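Local coordinates for eukaryotic peptide chain release factor GTP-binding subunit (PDB 1R5B), which is the GTP-binding subunit of a eukaryotic translation release factor, built from an elongation factor Tu-like P-loop domain followed by two beta domains, at residues A[186-192]-A[228-234]; A[154-160]-A[202-206]; A[359-365]-A[432-437]. All coordinates share one frame. Residues are numbered along the deposited sequence.

Contact 1. Residues A[186-192]-A[228-234]; sequences VVINKMD and YMPVSAY
Strands 186-189 and 228-230 run parallel as the fifth and sixth strands of the mixed sheet, their axes 4.7 Å apart at closest approach and crossing at -24°. The register is Val186-Tyr228, Val187-Met229 and Ile188-Pro230, with CA atoms 4.7 to 5.0 Å apart. Three backbone hydrogen bonds tie it: Met229 N to Val186 O (3.1 Å), Ile188 N to Met229 O (2.8 Å) and Val231 N to Ile188 O (2.9 Å). Val186, Ile188, Tyr228 and Pro230 share the face covered by helix 200-218; Val186 CG1 (chi1 t) meets Tyr228 CD2 (chi1 m) at 3.6 Å. On the other face Val187, chi1 t, brings CG1 to 3.3 Å from CG2 of Val231 (chi1 m), with Leu59 of helix 56-66 nearby. Past the strands, Asn189-Lys190-Met191-Asp192 matches the NKxD (G4) signature of P-loop GTP-binding domains, and Ser232-Ala233 the G5 loop, which in relatives together frame the base of the nucleotide. Lys190 adopts a left-handed backbone (65/33), its CB directed away from 228-234 and its m, t, t, t chain carrying NZ to a hydrogen bond with Asp53 O and a salt bridge with Glu158. Met191, m at all three chi angles, packs CG 3.8 Å from Pro230 CB, and its N makes a weak 3.4 Å bond to Val231 O. Asp192, chi1 p, accepts at OD1 from OG of Ser232 (chi1 t), 2.6 Å away.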
# COMPACT_ATOMS: atom_id res chain seq x y z
N VAL A 186 13.01 10.34 6.39
CA VAL A 186 14.19 11.19 6.39
C VAL A 186 15.40 10.28 6.23
O VAL A 186 15.69 9.45 7.10
CB VAL A 186 14.32 11.98 7.71
CG1 VAL A 186 15.66 12.72 7.77
CG2 VAL A 186 13.19 12.94 7.86
N VAL A 187 16.09 10.42 5.11
CA VAL A 187 17.24 9.59 4.78
C VAL A 187 18.53 10.38 5.10
O VAL A 187 18.79 11.44 4.53
CB VAL A 187 17.12 9.14 3.31
CG1 VAL A 187 18.43 8.81 2.72
CG2 VAL A 187 16.19 7.92 3.22
N ILE A 188 19.30 9.87 6.05
CA ILE A 188 20.57 10.48 6.40
C ILE A 188 21.63 9.88 5.46
O ILE A 188 22.04 8.73 5.63
CB ILE A 188 20.94 10.19 7.89
CG1 ILE A 188 19.83 10.64 8.86
CG2 ILE A 188 22.27 10.85 8.25
CD1 ILE A 188 19.52 12.08 8.83
N ASN A 189 22.06 10.67 4.47
CA ASN A 189 22.93 10.20 3.38
C ASN A 189 24.41 10.46 3.67
O ASN A 189 24.75 11.15 4.62
CB ASN A 189 22.49 10.90 2.09
CG ASN A 189 23.08 10.27 0.84
OD1 ASN A 189 23.29 10.95 -0.17
ND2 ASN A 189 23.33 8.98 0.88
N LYS A 190 25.28 9.89 2.84
CA LYS A 190 26.73 10.08 2.92
C LYS A 190 27.36 9.51 4.20
O LYS A 190 28.35 10.04 4.70
CB LYS A 190 27.11 11.55 2.75
CG LYS A 190 26.42 12.26 1.59
CD LYS A 190 27.13 13.57 1.27
CE LYS A 190 26.72 14.16 -0.06
NZ LYS A 190 26.92 15.64 -0.05
N MET A 191 26.80 8.42 4.72
CA MET A 191 27.32 7.80 5.93
C MET A 191 28.73 7.21 5.74
O MET A 191 29.46 7.03 6.70
CB MET A 191 26.35 6.72 6.43
CG MET A 191 24.98 7.24 6.91
SD MET A 191 25.01 8.35 8.34
CE MET A 191 25.79 7.42 9.51
N ASP A 192 29.10 6.93 4.48
CA ASP A 192 30.38 6.33 4.12
C ASP A 192 31.55 7.32 4.10
O ASP A 192 32.72 6.91 4.17
CB ASP A 192 30.25 5.70 2.72
CG ASP A 192 30.22 6.75 1.59
OD1 ASP A 192 29.21 7.48 1.45
OD2 ASP A 192 31.18 6.93 0.80
N TYR A 228 13.59 7.73 10.43
CA TYR A 228 14.98 8.06 10.07
C TYR A 228 15.70 6.79 9.61
O TYR A 228 15.47 5.70 10.17
CB TYR A 228 15.71 8.67 11.27
CG TYR A 228 15.13 9.99 11.70
CD1 TYR A 228 14.19 10.05 12.72
CD2 TYR A 228 15.49 11.17 11.06
CE1 TYR A 228 13.63 11.26 13.11
CE2 TYR A 228 14.93 12.39 11.44
CZ TYR A 228 14.01 12.42 12.46
OH TYR A 228 13.46 13.61 12.85
N MET A 229 16.56 6.93 8.60
CA MET A 229 17.34 5.81 8.09
C MET A 229 18.67 6.26 7.53
O MET A 229 18.72 7.19 6.73
CB MET A 229 16.58 5.10 6.98
CG MET A 229 16.14 3.72 7.40
SD MET A 229 15.22 2.89 6.17
CE MET A 229 14.00 4.01 5.85
N PRO A 230 19.75 5.60 7.93
CA PRO A 230 21.07 5.89 7.38
C PRO A 230 21.20 5.16 6.06
O PRO A 230 20.73 4.02 5.93
CB PRO A 230 22.01 5.32 8.42
CG PRO A 230 21.27 4.17 8.99
CD PRO A 230 19.82 4.52 8.94
N VAL A 231 21.78 5.85 5.08
CA VAL A 231 22.18 5.27 3.81
C VAL A 231 23.45 5.94 3.30
O VAL A 231 23.92 6.96 3.82
CB VAL A 231 21.10 5.44 2.72
CG1 VAL A 231 19.73 5.01 3.22
CG2 VAL A 231 21.04 6.88 2.23
N SER A 232 24.01 5.33 2.26
CA SER A 232 25.01 5.98 1.42
C SER A 232 24.64 5.69 -0.03
O SER A 232 24.73 4.56 -0.49
CB SER A 232 26.41 5.46 1.74
OG SER A 232 27.30 5.84 0.71
N ALA A 233 24.25 6.75 -0.74
CA ALA A 233 23.76 6.65 -2.10
C ALA A 233 24.91 6.38 -3.07
O ALA A 233 24.69 5.84 -4.16
CB ALA A 233 23.03 7.94 -2.49
N TYR A 234 26.12 6.77 -2.68
CA TYR A 234 27.29 6.55 -3.51
C TYR A 234 27.56 5.05 -3.58
O TYR A 234 27.58 4.49 -4.67
CB TYR A 234 28.51 7.31 -2.95
CG TYR A 234 29.75 7.23 -3.84
CD1 TYR A 234 29.79 7.89 -5.06
CD2 TYR A 234 30.86 6.47 -3.45
CE1 TYR A 234 30.91 7.80 -5.88
CE2 TYR A 234 31.99 6.39 -4.27
CZ TYR A 234 32.00 7.05 -5.48
OH TYR A 234 33.11 6.98 -6.30

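Contact 2. Residues A[154-160]-A[202-206]; sequences ARRGEFE and RYKEC
In the P-loop domain, helix 200-218, which covers one face of the central sheet, is joined here by a salt-bridge network to the loop leaving strand 147-153 and to the first turn of helix 158-161. Gly157 is the N-cap of that short helix; at its backbone angles (90/-56) a CB would jam against the carbonyl O of Arg156. Phe159 N bonds to Arg155 O at 3.2 Å as the chain enters the helix. Segment 202-206 is regular helix, with Cys206 N to Arg202 O at 2.8 Å, and the closest CA pair across the contact is Ala154-Cys206 at 6.8 Å. Arg202 is the hub. Its chain bends through chi1 -135°, chi2 -67° and chi3 116°, laying the edge of the guanidinium against its acceptors: NH1 donates to Ala154 O (2.7 Å), NH2 to Glu160 OE2 (2.6 Å, a salt bridge), while NE and NH2 each reach Glu205 OE1 of the next helical turn at 3.2 Å. Glu160 curls back (chi1 m, chi2 p) to make its bond. Arg156, m then extended through two t angles, places NH1 over one face of that guanidinium, 3.8 Å from Arg202 NE, a like-charge approach compensated by its own long salt bridge from NH1 to Glu205 OE1, also 3.8 Å. Beneath the charges lies an apolar layer: Phe159, chi1 t, packs CE1 3.7 Å from Cys206 CB, and Cys206 SG (chi1 m) sits 3.6 Å from the centroid of the Phe159 ring, only 4° off its normal.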
# COMPACT_ATOMS: atom_id res chain seq x y z
N ALA A 154 24.94 13.91 5.92
CA ALA A 154 25.51 13.70 7.25
C ALA A 154 26.93 14.25 7.35
O ALA A 154 27.48 14.32 8.44
CB ALA A 154 25.50 12.22 7.59
N ARG A 155 27.53 14.62 6.22
CA ARG A 155 28.88 15.20 6.21
C ARG A 155 28.98 16.40 7.17
O ARG A 155 28.08 17.23 7.21
CB ARG A 155 29.25 15.64 4.80
CG ARG A 155 30.67 16.20 4.63
CD ARG A 155 30.83 17.19 3.49
NE ARG A 155 30.34 16.64 2.22
CZ ARG A 155 31.03 16.57 1.08
NH1 ARG A 155 32.29 17.02 0.99
NH2 ARG A 155 30.46 16.04 0.00
N ARG A 156 30.07 16.48 7.92
CA ARG A 156 30.31 17.63 8.80
C ARG A 156 30.47 18.88 7.94
O ARG A 156 31.08 18.83 6.87
CB ARG A 156 31.56 17.41 9.67
CG ARG A 156 31.40 16.26 10.68
CD ARG A 156 32.52 16.14 11.72
NE ARG A 156 32.37 14.88 12.45
CZ ARG A 156 31.49 14.66 13.44
NH1 ARG A 156 30.68 15.63 13.88
NH2 ARG A 156 31.43 13.46 14.01
N GLY A 157 29.91 19.99 8.40
CA GLY A 157 29.82 21.21 7.60
C GLY A 157 28.55 21.29 6.77
O GLY A 157 27.79 22.25 6.90
N GLU A 158 28.28 20.28 5.95
CA GLU A 158 27.15 20.32 5.02
C GLU A 158 25.79 20.20 5.74
O GLU A 158 24.88 20.98 5.48
CB GLU A 158 27.29 19.21 3.97
CG GLU A 158 26.66 19.52 2.62
CD GLU A 158 26.65 18.31 1.70
OE1 GLU A 158 25.87 18.30 0.72
OE2 GLU A 158 27.41 17.36 1.97
N PHE A 159 25.68 19.21 6.62
CA PHE A 159 24.53 19.03 7.51
C PHE A 159 24.14 20.31 8.22
O PHE A 159 23.06 20.82 8.04
CB PHE A 159 24.85 17.96 8.57
CG PHE A 159 23.75 17.74 9.55
CD1 PHE A 159 22.58 17.10 9.16
CD2 PHE A 159 23.86 18.17 10.86
CE1 PHE A 159 21.55 16.89 10.06
CE2 PHE A 159 22.84 17.96 11.77
CZ PHE A 159 21.67 17.32 11.36
N GLU A 160 25.05 20.80 9.04
CA GLU A 160 24.89 22.03 9.81
C GLU A 160 24.47 23.20 8.95
O GLU A 160 23.61 23.98 9.35
CB GLU A 160 26.21 22.37 10.52
CG GLU A 160 26.41 21.61 11.83
CD GLU A 160 26.88 20.14 11.67
OE1 GLU A 160 26.98 19.61 10.54
OE2 GLU A 160 27.19 19.53 12.70
N ARG A 202 27.44 10.40 15.07
CA ARG A 202 27.07 11.36 14.03
C ARG A 202 25.61 11.17 13.65
O ARG A 202 24.88 12.14 13.47
CB ARG A 202 27.93 11.16 12.78
CG ARG A 202 28.47 12.44 12.16
CD ARG A 202 27.41 13.37 11.55
NE ARG A 202 27.38 14.64 12.28
CZ ARG A 202 27.36 15.87 11.75
NH1 ARG A 202 27.32 16.08 10.43
NH2 ARG A 202 27.36 16.92 12.57
N TYR A 203 25.20 9.91 13.52
CA TYR A 203 23.84 9.58 13.10
C TYR A 203 22.83 10.06 14.12
O TYR A 203 21.87 10.73 13.78
CB TYR A 203 23.68 8.06 12.90
CG TYR A 203 22.27 7.66 12.52
CD1 TYR A 203 21.78 7.90 11.25
CD2 TYR A 203 21.43 7.05 13.44
CE1 TYR A 203 20.48 7.55 10.90
CE2 TYR A 203 20.13 6.68 13.09
CZ TYR A 203 19.66 6.92 11.83
OH TYR A 203 18.38 6.56 11.49
N LYS A 204 23.08 9.70 15.38
CA LYS A 204 22.26 10.13 16.50
C LYS A 204 22.23 11.64 16.63
O LYS A 204 21.19 12.21 16.91
CB LYS A 204 22.76 9.52 17.83
CG LYS A 204 21.90 8.39 18.38
CD LYS A 204 22.19 8.14 19.88
CE LYS A 204 21.21 7.12 20.50
NZ LYS A 204 20.90 5.99 19.56
N GLU A 205 23.38 12.28 16.41
CA GLU A 205 23.48 13.74 16.47
C GLU A 205 22.65 14.39 15.37
O GLU A 205 21.97 15.37 15.62
CB GLU A 205 24.94 14.21 16.35
CG GLU A 205 25.11 15.72 16.51
CD GLU A 205 26.48 16.22 16.12
OE1 GLU A 205 27.21 15.49 15.41
OE2 GLU A 205 26.84 17.35 16.51
N CYS A 206 22.71 13.83 14.16
CA CYS A 206 21.96 14.34 13.03
C CYS A 206 20.46 14.14 13.21
O CYS A 206 19.67 15.00 12.86
CB CYS A 206 22.41 13.66 11.73
SG CYS A 206 24.04 14.20 11.16

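Contact 3. Residues A[359-365]-A[432-437]; sequences VHATTRF and TPVCME
A short two-stranded antiparallel sheet, 361-362 with 433-435, lies where the two beta domains of the chain meet, beside the corners at Thr363 and Thr432 that link it to strands 364-371 and 426-430. Ala361 and Cys435 form the non-hydrogen-bonded pair, CA atoms 4.0 Å apart; Thr362 and Val434 form the hydrogen-bonded pair, CA atoms 5.8 Å apart, with Thr362 N to Val434 O and Val434 N to Thr362 O both 3.2 Å. Beyond the paired strands, Met436 N donates to His360 O (3.1 Å), and Glu437, m at chi1 and chi2, swings OE2 to His360 N at 2.8 Å. Cys435 SG is 4.2 Å from Ala361 CB and 4.1 Å from Val359 CG1, and both Cys435 and Val359 touch Met307 and Val351 of the preceding beta domain. At the corner Thr362 OG1 accepts from Arg364 N (3.2 Å) in an ST turn and also bonds to Leu466 O. The turn directs Phe365, chi1 p, toward Met436, whose p, t, p side chain puts SD 3.7 Å from the Phe365 ring centroid and CE over the same face, 3.4 Å from Phe365 CE1: a Met-aromatic contact backed by Ile465 and Val462. Polar pairing across the strands therefore rests on the main chain and one carboxylate, while sulfur and hydrocarbon side chains fill the space around them.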
# COMPACT_ATOMS: atom_id res chain seq x y z
N VAL A 359 -17.65 2.76 0.23
CA VAL A 359 -17.21 1.69 -0.65
C VAL A 359 -18.36 1.26 -1.54
O VAL A 359 -19.51 1.21 -1.09
CB VAL A 359 -16.74 0.46 0.16
CG1 VAL A 359 -17.89 -0.26 0.82
CG2 VAL A 359 -16.00 -0.49 -0.72
N HIS A 360 -18.06 0.94 -2.79
CA HIS A 360 -19.08 0.48 -3.72
C HIS A 360 -19.59 -0.91 -3.38
O HIS A 360 -18.90 -1.68 -2.74
CB HIS A 360 -18.54 0.49 -5.15
CG HIS A 360 -18.30 1.85 -5.69
ND1 HIS A 360 -19.12 2.43 -6.63
CD2 HIS A 360 -17.35 2.77 -5.39
CE1 HIS A 360 -18.67 3.65 -6.91
NE2 HIS A 360 -17.60 3.87 -6.17
N ALA A 361 -20.81 -1.18 -3.81
CA ALA A 361 -21.40 -2.50 -3.70
C ALA A 361 -22.27 -2.68 -4.92
O ALA A 361 -22.92 -1.73 -5.37
CB ALA A 361 -22.21 -2.61 -2.46
N THR A 362 -22.28 -3.88 -5.46
CA THR A 362 -22.98 -4.14 -6.71
C THR A 362 -23.29 -5.61 -6.87
O THR A 362 -22.80 -6.43 -6.11
CB THR A 362 -22.12 -3.62 -7.89
OG1 THR A 362 -22.88 -3.56 -9.09
CG2 THR A 362 -21.00 -4.60 -8.22
N THR A 363 -24.12 -5.91 -7.86
CA THR A 363 -24.36 -7.29 -8.28
C THR A 363 -23.79 -7.55 -9.67
O THR A 363 -23.91 -8.65 -10.18
CB THR A 363 -25.87 -7.60 -8.28
OG1 THR A 363 -26.59 -6.58 -8.98
CG2 THR A 363 -26.45 -7.57 -6.88
N ARG A 364 -23.16 -6.55 -10.28
CA ARG A 364 -22.71 -6.65 -11.68
C ARG A 364 -21.34 -6.04 -11.91
O ARG A 364 -21.13 -4.87 -11.63
CB ARG A 364 -23.74 -5.99 -12.60
CG ARG A 364 -25.08 -6.69 -12.60
CD ARG A 364 -26.06 -6.20 -13.66
NE ARG A 364 -27.42 -6.62 -13.35
CZ ARG A 364 -28.26 -5.99 -12.52
NH1 ARG A 364 -27.88 -4.88 -11.88
NH2 ARG A 364 -29.49 -6.45 -12.33
N PHE A 365 -20.41 -6.84 -12.43
CA PHE A 365 -19.03 -6.40 -12.66
C PHE A 365 -18.24 -7.28 -13.63
O PHE A 365 -18.55 -8.45 -13.81
CB PHE A 365 -18.28 -6.37 -11.33
CG PHE A 365 -18.14 -7.71 -10.68
CD1 PHE A 365 -19.15 -8.22 -9.90
CD2 PHE A 365 -16.98 -8.46 -10.82
CE1 PHE A 365 -19.02 -9.43 -9.28
CE2 PHE A 365 -16.85 -9.68 -10.20
CZ PHE A 365 -17.89 -10.16 -9.42
N THR A 432 -27.07 -11.45 -4.10
CA THR A 432 -27.24 -10.27 -3.26
C THR A 432 -25.97 -9.42 -3.31
O THR A 432 -24.88 -9.98 -3.38
CB THR A 432 -27.57 -10.65 -1.80
OG1 THR A 432 -26.48 -11.38 -1.22
CG2 THR A 432 -28.76 -11.63 -1.72
N PRO A 433 -26.11 -8.10 -3.23
CA PRO A 433 -24.97 -7.19 -3.44
C PRO A 433 -23.76 -7.47 -2.54
O PRO A 433 -23.92 -7.84 -1.38
CB PRO A 433 -25.57 -5.82 -3.10
CG PRO A 433 -27.00 -5.95 -3.31
CD PRO A 433 -27.34 -7.35 -2.92
N VAL A 434 -22.56 -7.31 -3.07
CA VAL A 434 -21.35 -7.46 -2.27
C VAL A 434 -20.42 -6.28 -2.52
O VAL A 434 -20.40 -5.71 -3.61
CB VAL A 434 -20.66 -8.85 -2.48
CG1 VAL A 434 -21.18 -9.56 -3.72
CG2 VAL A 434 -19.13 -8.75 -2.51
N CYS A 435 -19.68 -5.90 -1.49
CA CYS A 435 -18.80 -4.74 -1.57
C CYS A 435 -17.57 -5.10 -2.34
O CYS A 435 -17.01 -6.17 -2.16
CB CYS A 435 -18.41 -4.26 -0.18
SG CYS A 435 -19.84 -3.83 0.83
N MET A 436 -17.13 -4.19 -3.20
CA MET A 436 -15.96 -4.41 -4.03
C MET A 436 -15.52 -3.09 -4.66
O MET A 436 -16.31 -2.15 -4.77
CB MET A 436 -16.24 -5.46 -5.12
CG MET A 436 -17.28 -5.04 -6.17
SD MET A 436 -17.59 -6.23 -7.54
CE MET A 436 -18.16 -7.54 -6.64
N GLU A 437 -14.26 -3.03 -5.03
CA GLU A 437 -13.72 -1.99 -5.88
C GLU A 437 -12.83 -2.64 -6.94
O GLU A 437 -12.41 -3.79 -6.79
CB GLU A 437 -12.86 -1.01 -5.07
CG GLU A 437 -13.56 -0.34 -3.91
CD GLU A 437 -14.41 0.84 -4.29
OE1 GLU A 437 -14.10 1.56 -5.26
OE2 GLU A 437 -15.41 1.08 -3.59

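Contacts 1 and 2 belong to the same P-loop domain and touch, their centres about 11 Å apart; contact 3 lies in the beta domains, its centre about 46 Å from that of contact 1 and 53 Å from that of contact 2. Contact 1 is the buried one, a parallel strand pair held by main-chain bonds. Contact 2, partly buried, works through charged side chains where helix 200-218 meets the loop after the neighbouring strand; Lys190 with Glu158, and Tyr203 packed on Tyr228 and Met229, join the two. Contact 3 returns to main-chain pairing, now antiparallel and also only partly buried, and shares with contact 2 a sulfur over a phenylalanine ring.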